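Local coordinates for protein hydrolase (Thermococcus thioreducens, PDB 6IAH) that is a magnesium-binding phosphatase of the haloacid dehalogenase superfamily with diverse substrate specificity, probably including phosphoglycolate phosphatase activity, at residues Gly83-Glu86 / Trp87-Glu90; Phe119-Pro122 / Gly123-Lys126; Arg183-Trp186 / Glu187-Gly191; Phe217-Met221 / Val222-Val226. One frame throughout, in Å; residues are numbered along the deposited sequence. Where two conformers were deposited one is given.

Interaction 1: Gly83-Glu86 / Trp87-Glu90; sequences GTIE and WVRE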
loop_
_atom_site.group_PDB
_atom_site.type_symbol
_atom_site.label_atom_id
_atom_site.label_comp_id
_atom_site.label_asym_id
_atom_site.label_seq_id
_atom_site.Cartn_x
_atom_site.Cartn_y
_atom_site.Cartn_z
ATOM N N GLY A 83 -16.376 2.529 -7.835
ATOM C CA GLY A 83 -16.648 1.216 -8.425
ATOM C C GLY A 83 -15.731 0.090 -7.929
ATOM O O GLY A 83 -14.655 0.316 -7.354
ATOM N N THR A 84 -16.193 -1.132 -8.125
ATOM C CA THR A 84 -15.472 -2.311 -7.729
ATOM C C THR A 84 -15.422 -3.206 -8.963
ATOM O O THR A 84 -15.924 -2.846 -10.041
ATOM C CB THR A 84 -16.222 -3.072 -6.593
ATOM O OG1 THR A 84 -17.402 -3.685 -7.142
ATOM C CG2 THR A 84 -16.562 -2.100 -5.445
ATOM N N ILE A 85 -14.801 -4.365 -8.794
ATOM C CA ILE A 85 -14.663 -5.357 -9.888
ATOM C C ILE A 85 -16.023 -5.806 -10.451
ATOM O O ILE A 85 -16.136 -6.186 -11.629
ATOM C CB ILE A 85 -13.783 -6.573 -9.454
ATOM C CG1 ILE A 85 -13.277 -7.372 -10.677
ATOM C CG2 ILE A 85 -14.534 -7.540 -8.486
ATOM C CD1 ILE A 85 -12.538 -6.503 -11.725
ATOM N N GLU A 86 -17.060 -5.750 -9.623
ATOM C CA GLU A 86 -18.406 -6.070 -10.052
ATOM C C GLU A 86 -18.869 -5.310 -11.285
ATOM O O GLU A 86 -19.582 -5.853 -12.094
ATOM C CB GLU A 86 -19.391 -5.847 -8.879
ATOM C CG GLU A 86 -20.869 -5.919 -9.260
ATOM C CD GLU A 86 -21.734 -5.443 -8.105
ATOM O OE1 GLU A 86 -21.713 -6.123 -7.041
ATOM O OE2 GLU A 86 -22.380 -4.372 -8.259
ATOM N N TRP A 87 -18.558 -4.039 -11.381
ATOM C CA TRP A 87 -18.945 -3.266 -12.559
ATOM C C TRP A 87 -18.381 -3.887 -13.868
ATOM O O TRP A 87 -19.075 -3.977 -14.859
ATOM C CB TRP A 87 -18.492 -1.820 -12.411
ATOM C CG TRP A 87 -18.926 -0.832 -13.460
ATOM C CD1 TRP A 87 -20.022 -0.030 -13.399
ATOM C CD2 TRP A 87 -18.253 -0.490 -14.674
ATOM N NE1 TRP A 87 -20.093 0.765 -14.494
ATOM C CE2 TRP A 87 -19.017 0.529 -15.294
ATOM C CE3 TRP A 87 -17.086 -0.951 -15.307
ATOM C CZ2 TRP A 87 -18.674 1.106 -16.556
ATOM C CZ3 TRP A 87 -16.723 -0.367 -16.571
ATOM C CH2 TRP A 87 -17.491 0.681 -17.140
ATOM N N VAL A 88 -17.129 -4.304 -13.807
ATOM C CA VAL A 88 -16.406 -4.881 -14.908
ATOM C C VAL A 88 -16.959 -6.240 -15.277
ATOM O O VAL A 88 -17.224 -6.518 -16.434
ATOM C CB VAL A 88 -14.882 -4.983 -14.587
ATOM C CG1 VAL A 88 -14.119 -5.420 -15.835
ATOM C CG2 VAL A 88 -14.299 -3.620 -14.175
ATOM N N ARG A 89 -17.184 -7.082 -14.254
ATOM C CA ARG A 89 -17.718 -8.383 -14.442
ATOM C C ARG A 89 -19.110 -8.380 -14.993
ATOM O O ARG A 89 -19.430 -9.190 -15.888
ATOM C CB ARG A 89 -17.667 -9.194 -13.135
ATOM C CG ARG A 89 -16.264 -9.500 -12.720
ATOM C CD ARG A 89 -16.246 -10.068 -11.288
ATOM N NE ARG A 89 -14.894 -10.401 -10.834
ATOM C CZ ARG A 89 -14.608 -10.883 -9.619
ATOM N NH1 ARG A 89 -15.623 -11.064 -8.761
ATOM N NH2 ARG A 89 -13.337 -11.140 -9.249
ATOM N N GLU A 90 -19.911 -7.437 -14.524
ATOM C CA GLU A 90 -21.275 -7.324 -15.035
ATOM C C GLU A 90 -21.245 -6.838 -16.466
ATOM O O GLU A 90 -22.032 -7.281 -17.286
ATOM C CB GLU A 90 -22.111 -6.402 -14.182
ATOM C CG GLU A 90 -22.671 -7.062 -12.934
ATOM C CD GLU A 90 -23.395 -6.078 -12.019
ATOM O OE1 GLU A 90 -23.637 -4.927 -12.435
ATOM O OE2 GLU A 90 -23.721 -6.452 -10.875
#
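Ile85 and Arg89, one helical turn apart in helix 85-92, make the tight part of this contact. The methyl Ile85 CG2 stands over the centre of one face of the Arg89 guanidinium, 3.5 Å from Arg89 CZ, while Ile85 CG1 comes within 3.4 Å of Arg89 NE. The arginine reaches this position because its chain is extended from CG to NE, with CG set beside its own backbone N (chi1 -67°). Below the side chains, Arg89 N donates to Ile85 O at 3.0 Å in a nearly straight bond (168°). Ile85 CD1 turns the other way and packs at 4.0 Å from Val88 CB, on the side where Val88 meets Leu65 and Phe66 of helix 56-68. The exposed flank is looser: the side chains of Glu86 and Glu90 run side by side, their carboxylate planes 14° apart, with Glu86 OE2 3.6 Å from Glu90 OE2. At the start of the helix Thr84 is the N-cap, its OG1 accepting from Glu86 N at 3.2 Å. Arg89 NE forms a salt bridge with Glu61 of helix 56-68, so the charge that lies on isoleucine is also tied to a second helix. Were Arg89 replaced by an alanine, the Ile85 methyl would lose its flat cover and Glu61 is likely to be left without this cationic mate. The two neighbouring glutamates carry like charge, which would be expected to disfavour their pairing unless solvent screens it or one of them takes up a proton; the arginine side, in contrast, combines apolar cover with charge neutralisation.

Interaction 2: Phe119-Pro122 / Gly123-Lys126; sequences FDFP and GLWK
Phe121 turns the edge of its ring to the side chain of Leu124, with CE2 4.2 Å from Leu124 CG and the leucine near the ring plane. One face of the same ring is taken by the next residue, Pro122, whose CD sits 3.3 Å above the plane and displaced toward the rim. The phenylalanine is thus met over a face and at an edge within four residues of chain. Gly123 O accepts from Lys126 N at 3.2 Å, the i to i+3 bond that opens the 3-10 segment beginning at Leu124. This turn lies on the return from helix 100-110, in the mainly helical part of the chain, to strand 129-130, consistent with a link from cap to core as in other haloacid dehalogenase proteins. In one of its two modelled conformers Lys126 folds back over the turn, bent at chi3 (-34°) and chi4 (-68°), which brings NZ to 3.4 Å from Pro122 C. A second bond to Gly123 O, from Lys126 NZ, rests on that conformer alone and is doubtful. A beta carbon on Gly123 would come within 2.7 Å of Trp125 CD1. Lys126 CG, in the same conformer, sits 3.2 Å above the centre of one face of the Trp125 ring. Leu124 continues onto Glu20, Ala21 and Leu24 of helix 17-32, while Trp125 packs on Leu159, Arg162 and Ile163 of helix 154-164.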
loop_
_atom_site.group_PDB
_atom_site.type_symbol
_atom_site.label_atom_id
_atom_site.label_comp_id
_atom_site.label_asym_id
_atom_site.label_seq_id
_atom_site.Cartn_x
_atom_site.Cartn_y
_atom_site.Cartn_z
ATOM N N PHE A 119 6.460 -19.465 -11.595
ATOM C CA PHE A 119 7.755 -19.572 -12.202
ATOM C C PHE A 119 8.746 -18.785 -11.337
ATOM O O PHE A 119 8.342 -17.996 -10.453
ATOM C CB PHE A 119 7.707 -18.973 -13.618
ATOM C CG PHE A 119 6.914 -17.704 -13.724
ATOM C CD1 PHE A 119 5.562 -17.724 -14.032
ATOM C CD2 PHE A 119 7.535 -16.454 -13.554
ATOM C CE1 PHE A 119 4.836 -16.529 -14.139
ATOM C CE2 PHE A 119 6.820 -15.256 -13.662
ATOM C CZ PHE A 119 5.455 -15.287 -13.946
ATOM N N ASP A 120 10.023 -18.975 -11.593
ATOM C CA ASP A 120 11.085 -18.280 -10.882
ATOM C C ASP A 120 11.127 -16.842 -11.422
ATOM O O ASP A 120 11.143 -16.604 -12.620
ATOM C CB ASP A 120 12.442 -19.021 -11.081
ATOM C CG ASP A 120 13.575 -18.517 -10.124
ATOM O OD1 ASP A 120 13.321 -17.756 -9.187
ATOM O OD2 ASP A 120 14.753 -18.901 -10.283
ATOM N N PHE A 121 11.097 -15.876 -10.512
ATOM C CA PHE A 121 11.057 -14.487 -10.860
ATOM C C PHE A 121 11.643 -13.717 -9.687
ATOM O O PHE A 121 11.408 -14.098 -8.475
ATOM C CB PHE A 121 9.638 -13.985 -11.158
ATOM C CG PHE A 121 9.604 -12.623 -11.786
ATOM C CD1 PHE A 121 9.777 -12.469 -13.146
ATOM C CD2 PHE A 121 9.436 -11.476 -11.010
ATOM C CE1 PHE A 121 9.788 -11.191 -13.734
ATOM C CE2 PHE A 121 9.376 -10.216 -11.585
ATOM C CZ PHE A 121 9.588 -10.070 -12.954
ATOM N N PRO A 122 12.450 -12.706 -10.013
ATOM C CA PRO A 122 13.044 -11.865 -8.943
ATOM C C PRO A 122 11.970 -10.871 -8.454
ATOM O O PRO A 122 11.584 -9.962 -9.177
ATOM C CB PRO A 122 14.224 -11.143 -9.638
ATOM C CG PRO A 122 14.136 -11.446 -11.070
ATOM C CD PRO A 122 12.860 -12.209 -11.365
ATOM N N GLY A 123 11.432 -11.119 -7.271
ATOM C CA GLY A 123 10.363 -10.314 -6.760
ATOM C C GLY A 123 10.522 -8.808 -6.924
ATOM O O GLY A 123 11.545 -8.243 -6.518
ATOM N N LEU A 124 9.476 -8.160 -7.417
ATOM C CA LEU A 124 9.417 -6.681 -7.521
ATOM C C LEU A 124 9.448 -5.981 -6.182
ATOM O O LEU A 124 9.843 -4.833 -6.147
ATOM C CB LEU A 124 8.219 -6.203 -8.321
ATOM C CG LEU A 124 8.248 -6.521 -9.821
ATOM C CD1 LEU A 124 6.859 -6.299 -10.408
ATOM C CD2 LEU A 124 9.345 -5.746 -10.549
ATOM N N TRP A 125 9.140 -6.678 -5.071
ATOM C CA TRP A 125 9.276 -6.047 -3.772
ATOM C C TRP A 125 10.727 -5.527 -3.502
ATOM O O TRP A 125 10.911 -4.565 -2.760
ATOM C CB TRP A 125 8.794 -6.973 -2.628
ATOM C CG TRP A 125 9.758 -8.067 -2.311
ATOM C CD1 TRP A 125 9.852 -9.304 -2.930
ATOM C CD2 TRP A 125 10.714 -8.101 -1.229
ATOM N NE1 TRP A 125 10.852 -10.044 -2.355
ATOM C CE2 TRP A 125 11.395 -9.347 -1.311
ATOM C CE3 TRP A 125 11.107 -7.187 -0.258
ATOM C CZ2 TRP A 125 12.413 -9.709 -0.407
ATOM C CZ3 TRP A 125 12.136 -7.526 0.604
ATOM C CH2 TRP A 125 12.770 -8.776 0.535
ATOM N N LYS A 126 11.721 -6.133 -4.142
ATOM C CA LYS A 126 13.098 -5.780 -3.892
ATOM C C LYS A 126 13.503 -4.488 -4.618
ATOM O O LYS A 126 14.589 -3.997 -4.372
ATOM C CB LYS A 126 14.015 -6.996 -4.187
ATOM C CG LYS A 126 13.565 -8.237 -3.392
ATOM C CD LYS A 126 14.467 -9.460 -3.524
ATOM C CE LYS A 126 15.122 -9.608 -4.908
ATOM N NZ LYS A 126 14.216 -9.922 -6.064
#

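Interaction 3: Arg183-Trp186 / Glu187-Gly191; sequences RALW and ELVRG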
loop_
_atom_site.group_PDB
_atom_site.type_symbol
_atom_site.label_atom_id
_atom_site.label_comp_id
_atom_site.label_asym_id
_atom_site.label_seq_id
_atom_site.Cartn_x
_atom_site.Cartn_y
_atom_site.Cartn_z
ATOM N N ARG A 183 -10.008 2.520 15.268
ATOM C CA ARG A 183 -9.693 1.411 16.203
ATOM C C ARG A 183 -8.272 0.859 15.969
ATOM O O ARG A 183 -7.686 0.309 16.864
ATOM C CB ARG A 183 -10.689 0.263 16.026
ATOM C CG ARG A 183 -12.132 0.628 16.355
ATOM C CD ARG A 183 -13.139 -0.387 15.798
ATOM N NE ARG A 183 -14.511 0.068 16.020
ATOM C CZ ARG A 183 -15.145 1.025 15.338
ATOM N NH1 ARG A 183 -14.548 1.665 14.322
ATOM N NH2 ARG A 183 -16.411 1.351 15.668
ATOM N N ALA A 184 -7.739 1.013 14.751
ATOM C CA ALA A 184 -6.372 0.628 14.415
ATOM C C ALA A 184 -5.322 1.384 15.240
ATOM O O ALA A 184 -4.312 0.816 15.665
ATOM C CB ALA A 184 -6.103 0.856 12.898
ATOM N N LEU A 185 -5.600 2.667 15.493
ATOM C CA LEU A 185 -4.698 3.493 16.223
ATOM C C LEU A 185 -4.939 3.236 17.708
ATOM O O LEU A 185 -3.977 3.107 18.489
ATOM C CB LEU A 185 -4.884 4.975 15.829
ATOM C CG LEU A 185 -3.847 5.960 16.418
ATOM C CD1 LEU A 185 -2.345 5.584 16.288
ATOM C CD2 LEU A 185 -4.135 7.346 15.803
ATOM N N TRP A 186 -6.190 3.108 18.107
ATOM C CA TRP A 186 -6.488 2.816 19.511
ATOM C C TRP A 186 -5.848 1.521 19.951
ATOM O O TRP A 186 -5.321 1.420 21.053
ATOM C CB TRP A 186 -7.989 2.738 19.732
ATOM C CG TRP A 186 -8.334 2.328 21.098
ATOM C CD1 TRP A 186 -8.609 1.070 21.526
ATOM C CD2 TRP A 186 -8.388 3.177 22.245
ATOM N NE1 TRP A 186 -8.872 1.092 22.884
ATOM C CE2 TRP A 186 -8.752 2.381 23.340
ATOM C CE3 TRP A 186 -8.215 4.545 22.436
ATOM C CZ2 TRP A 186 -8.934 2.913 24.630
ATOM C CZ3 TRP A 186 -8.406 5.082 23.719
ATOM C CH2 TRP A 186 -8.760 4.268 24.794
ATOM N N GLU A 187 -5.897 0.525 19.074
ATOM C CA GLU A 187 -5.228 -0.752 19.298
ATOM C C GLU A 187 -3.795 -0.610 19.806
ATOM O O GLU A 187 -3.377 -1.327 20.708
ATOM C CB GLU A 187 -5.213 -1.573 17.987
ATOM C CG GLU A 187 -4.787 -3.033 18.132
ATOM C CD GLU A 187 -5.577 -3.763 19.220
ATOM O OE1 GLU A 187 -6.736 -3.322 19.501
ATOM O OE2 GLU A 187 -5.011 -4.727 19.826
ATOM N N LEU A 188 -3.039 0.290 19.191
ATOM C CA LEU A 188 -1.666 0.536 19.557
ATOM C C LEU A 188 -1.546 1.419 20.796
ATOM O O LEU A 188 -0.870 1.055 21.746
ATOM C CB LEU A 188 -0.906 1.230 18.427
ATOM C CG LEU A 188 -0.165 0.441 17.377
ATOM C CD1 LEU A 188 0.748 1.417 16.663
ATOM C CD2 LEU A 188 0.595 -0.713 18.024
ATOM N N VAL A 189 -2.135 2.618 20.731
ATOM C CA VAL A 189 -1.818 3.671 21.690
ATOM C C VAL A 189 -2.711 3.656 22.934
ATOM O O VAL A 189 -2.309 4.175 23.942
ATOM C CB VAL A 189 -1.729 5.061 21.060
ATOM C CG1 VAL A 189 -0.765 5.044 19.864
ATOM C CG2 VAL A 189 -3.097 5.619 20.606
ATOM N N ARG A 190 -3.910 3.086 22.855
ATOM C CA ARG A 190 -4.828 3.011 23.995
ATOM C C ARG A 190 -5.011 4.361 24.780
ATOM O O ARG A 190 -4.936 4.406 25.981
ATOM C CB ARG A 190 -4.343 1.897 24.908
ATOM C CG ARG A 190 -4.211 0.538 24.240
ATOM C CD ARG A 190 -5.566 -0.069 23.894
ATOM N NE ARG A 190 -5.463 -1.295 23.085
ATOM C CZ ARG A 190 -5.507 -2.555 23.538
ATOM N NH1 ARG A 190 -5.629 -2.827 24.835
ATOM N NH2 ARG A 190 -5.418 -3.569 22.677
ATOM N N GLY A 191 -5.175 5.450 24.046
ATOM C CA GLY A 191 -5.388 6.774 24.614
ATOM C C GLY A 191 -4.163 7.562 25.053
ATOM O O GLY A 191 -4.304 8.644 25.567
#
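A chi1 of 175° carries the Trp186 indole along the helix end toward Arg190, and the bend of Arg190 at chi2 (-70°) brings its chain back past the ring. Arg190 CA stands over the centre of the six-membered ring of Trp186, 3.8 Å from the centroid and 5° off the normal, a CH-pi contact. Farther along the arginine, CD lies 3.6 Å from Trp186 NE1. The guanidinium does not stack on the indole, although their planes are close to parallel; Arg190 NH2 instead makes a salt bridge with Glu187 OE2 at 3.1 Å. Arg190 N donates to Trp186 O at 2.8 Å, closing the last turn. This is the C-terminal end of helix 183-189 in the alpha/beta core, where Arg190 leaves helical angles with positive phi. Gly191 N follows at 3.3 Å from Trp186 CZ3; a side chain at Gly191 would be tight against this ring. On the buried side Leu185 CD1 packs on Val189 CG1 at 3.9 Å, one turn apart, above a nearly straight bond from Val189 N to Leu185 O. Ala184 O is buried here without a partner in the model. Helix 183-189 packs by Leu188 and Val189 against strand 2-5, while Ala184, Glu187 and Leu188 touch Val172 of strand 171-172; Trp186 stacks on Tyr214 and, with Val189, meets Tyr210 of helix 201-213.

Interaction 4: Phe217-Met221 / Val222-Val226; sequences FDFVM and VGRDV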
loop_
_atom_site.group_PDB
_atom_site.type_symbol
_atom_site.label_atom_id
_atom_site.label_comp_id
_atom_site.label_asym_id
_atom_site.label_seq_id
_atom_site.Cartn_x
_atom_site.Cartn_y
_atom_site.Cartn_z
ATOM N N PHE A 217 -4.759 13.551 19.110
ATOM C CA PHE A 217 -3.598 12.862 18.548
ATOM C C PHE A 217 -3.184 13.728 17.380
ATOM O O PHE A 217 -4.027 14.286 16.718
ATOM C CB PHE A 217 -3.998 11.476 18.054
ATOM C CG PHE A 217 -2.912 10.483 18.129
ATOM C CD1 PHE A 217 -2.617 9.852 19.324
ATOM C CD2 PHE A 217 -2.148 10.191 17.012
ATOM C CE1 PHE A 217 -1.571 8.937 19.398
ATOM C CE2 PHE A 217 -1.122 9.290 17.082
ATOM C CZ PHE A 217 -0.829 8.648 18.258
ATOM N N ASP A 218 -1.911 13.863 17.169
ATOM C CA ASP A 218 -1.380 14.699 16.096
ATOM C C ASP A 218 -1.198 13.933 14.823
ATOM O O ASP A 218 -1.006 12.705 14.819
ATOM C CB ASP A 218 -0.048 15.325 16.495
ATOM C CG ASP A 218 -0.183 16.347 17.665
ATOM O OD1 ASP A 218 -1.243 17.000 17.870
ATOM O OD2 ASP A 218 0.822 16.496 18.390
ATOM N N PHE A 219 -1.186 14.679 13.712
ATOM C CA PHE A 219 -0.980 14.091 12.445
ATOM C C PHE A 219 0.015 14.947 11.698
ATOM O O PHE A 219 -0.097 16.171 11.742
ATOM C CB PHE A 219 -2.294 14.020 11.627
ATOM C CG PHE A 219 -2.068 13.645 10.178
ATOM C CD1 PHE A 219 -1.641 12.329 9.836
ATOM C CD2 PHE A 219 -2.183 14.606 9.143
ATOM C CE1 PHE A 219 -1.397 11.988 8.522
ATOM C CE2 PHE A 219 -1.933 14.251 7.829
ATOM C CZ PHE A 219 -1.552 12.935 7.506
ATOM N N VAL A 220 0.987 14.305 11.042
ATOM C CA VAL A 220 1.966 14.987 10.179
ATOM C C VAL A 220 1.984 14.333 8.814
ATOM O O VAL A 220 2.115 13.085 8.691
ATOM C CB VAL A 220 3.359 14.960 10.871
ATOM C CG1 VAL A 220 4.495 15.387 9.952
ATOM C CG2 VAL A 220 3.326 15.844 12.109
ATOM N N MET A 221 1.941 15.149 7.771
ATOM C CA MET A 221 1.929 14.634 6.448
ATOM C C MET A 221 3.244 14.935 5.810
ATOM O O MET A 221 3.564 16.100 5.602
ATOM C CB MET A 221 0.806 15.215 5.617
ATOM C CG MET A 221 0.823 14.619 4.207
ATOM S SD MET A 221 -0.444 15.178 3.088
ATOM C CE MET A 221 -1.907 14.501 3.901
ATOM N N VAL A 222 3.993 13.885 5.461
ATOM C CA VAL A 222 5.281 14.064 4.802
ATOM C C VAL A 222 5.084 14.755 3.479
ATOM O O VAL A 222 4.077 14.517 2.820
ATOM C CB VAL A 222 6.098 12.778 4.685
ATOM C CG1 VAL A 222 6.395 12.257 6.081
ATOM C CG2 VAL A 222 5.391 11.725 3.818
ATOM N N GLY A 223 5.995 15.653 3.136
ATOM C CA GLY A 223 5.926 16.392 1.852
ATOM C C GLY A 223 4.976 17.605 1.853
ATOM O O GLY A 223 4.911 18.366 0.859
ATOM N N ARG A 224 4.204 17.753 2.912
ATOM C CA ARG A 224 3.399 18.950 3.144
ATOM C C ARG A 224 3.803 19.635 4.431
ATOM O O ARG A 224 4.082 20.829 4.431
ATOM C CB ARG A 224 1.928 18.561 3.189
ATOM C CG ARG A 224 0.947 19.716 3.088
ATOM C CD ARG A 224 -0.451 19.207 3.352
ATOM N NE ARG A 224 -0.616 18.845 4.769
ATOM C CZ ARG A 224 -1.661 18.211 5.271
ATOM N NH1 ARG A 224 -2.660 17.839 4.494
ATOM N NH2 ARG A 224 -1.710 17.953 6.589
ATOM N N ASP A 225 3.828 18.900 5.534
ATOM C CA ASP A 225 4.057 19.455 6.863
ATOM C C ASP A 225 5.548 19.403 7.260
ATOM O O ASP A 225 6.003 20.094 8.179
ATOM C CB ASP A 225 3.208 18.710 7.903
ATOM C CG ASP A 225 1.759 18.697 7.552
ATOM O OD1 ASP A 225 1.312 19.619 6.818
ATOM O OD2 ASP A 225 1.020 17.805 7.984
ATOM N N VAL A 226 6.303 18.563 6.557
ATOM C CA VAL A 226 7.685 18.290 6.875
ATOM C C VAL A 226 8.245 17.666 5.617
ATOM O O VAL A 226 7.486 17.140 4.801
ATOM C CB VAL A 226 7.750 17.376 8.135
ATOM C CG1 VAL A 226 7.301 15.948 7.807
ATOM C CG2 VAL A 226 9.137 17.400 8.744
#
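Met221 and Arg224 cross with the methionine beneath the guanidinium: Met221 CB lies under one face, toward the rim, and the terminal CE reaches 3.5 Å from Arg224 NH1. Phe219 meets the same group differently, presenting its edge, with CE2 3.9 Å from Arg224 NH2 and the two planes 79° apart. A bend at chi3 (70°) returns the arginine chain toward Asp225, which it grips side-on with two nitrogens. Arg224 NE bonds to Asp225 OD1 at 2.9 Å within the guanidinium plane, and Arg224 NH2 meets the syn lone pair of Asp225 OD2. That oxygen is held a second time, by Met221 N at 2.8 Å from above the carboxylate plane. Met221 O in turn receives Arg224 N and Asp225 N, the latter at 2.8 Å, so the backbone of Met221 is bonded to the turn through both its polar atoms. Val220 CG1 faces the opposite way, 3.6 Å from Val226 CG1 and toward Phe232 of helix 229-239. Shortening Met221 to an alanine keeps CB but removes SD and CE, which would probably open a gap beside Arg224 NH1 and cost the apolar packing there. Arg224 NH2 also pairs with Glu204 of helix 201-213. This turn follows an outermost strand of the parallel sheet in the Rossmann-like haloacid dehalogenase core, at the strand ends where Val222 lies beside the magnesium ligand Asp199.

How the interactions relate
Interactions 3 and 4 belong to one packed region: Leu185 CD2 meets Phe217 CD2 at 3.7 Å and Val189 CG2 meets Phe217 CE1 at 3.8 Å, joining helix 183-189 to the residue just before strand 218-221. Their centres are about 19 Å apart. Interaction 4 borders the metal site: the side chain of Val222 is about 4 Å from that of Asp199, and the side chain of Phe219 about 4 Å from that of Asp203. In interaction 3 the side chain of Leu185 is about 10 Å from that of Asp6. Interaction 1 lies away from the annotated sites, its centre about 29 Å from that of interaction 2. Interaction 2 lies across the chain's centre from interactions 3 and 4.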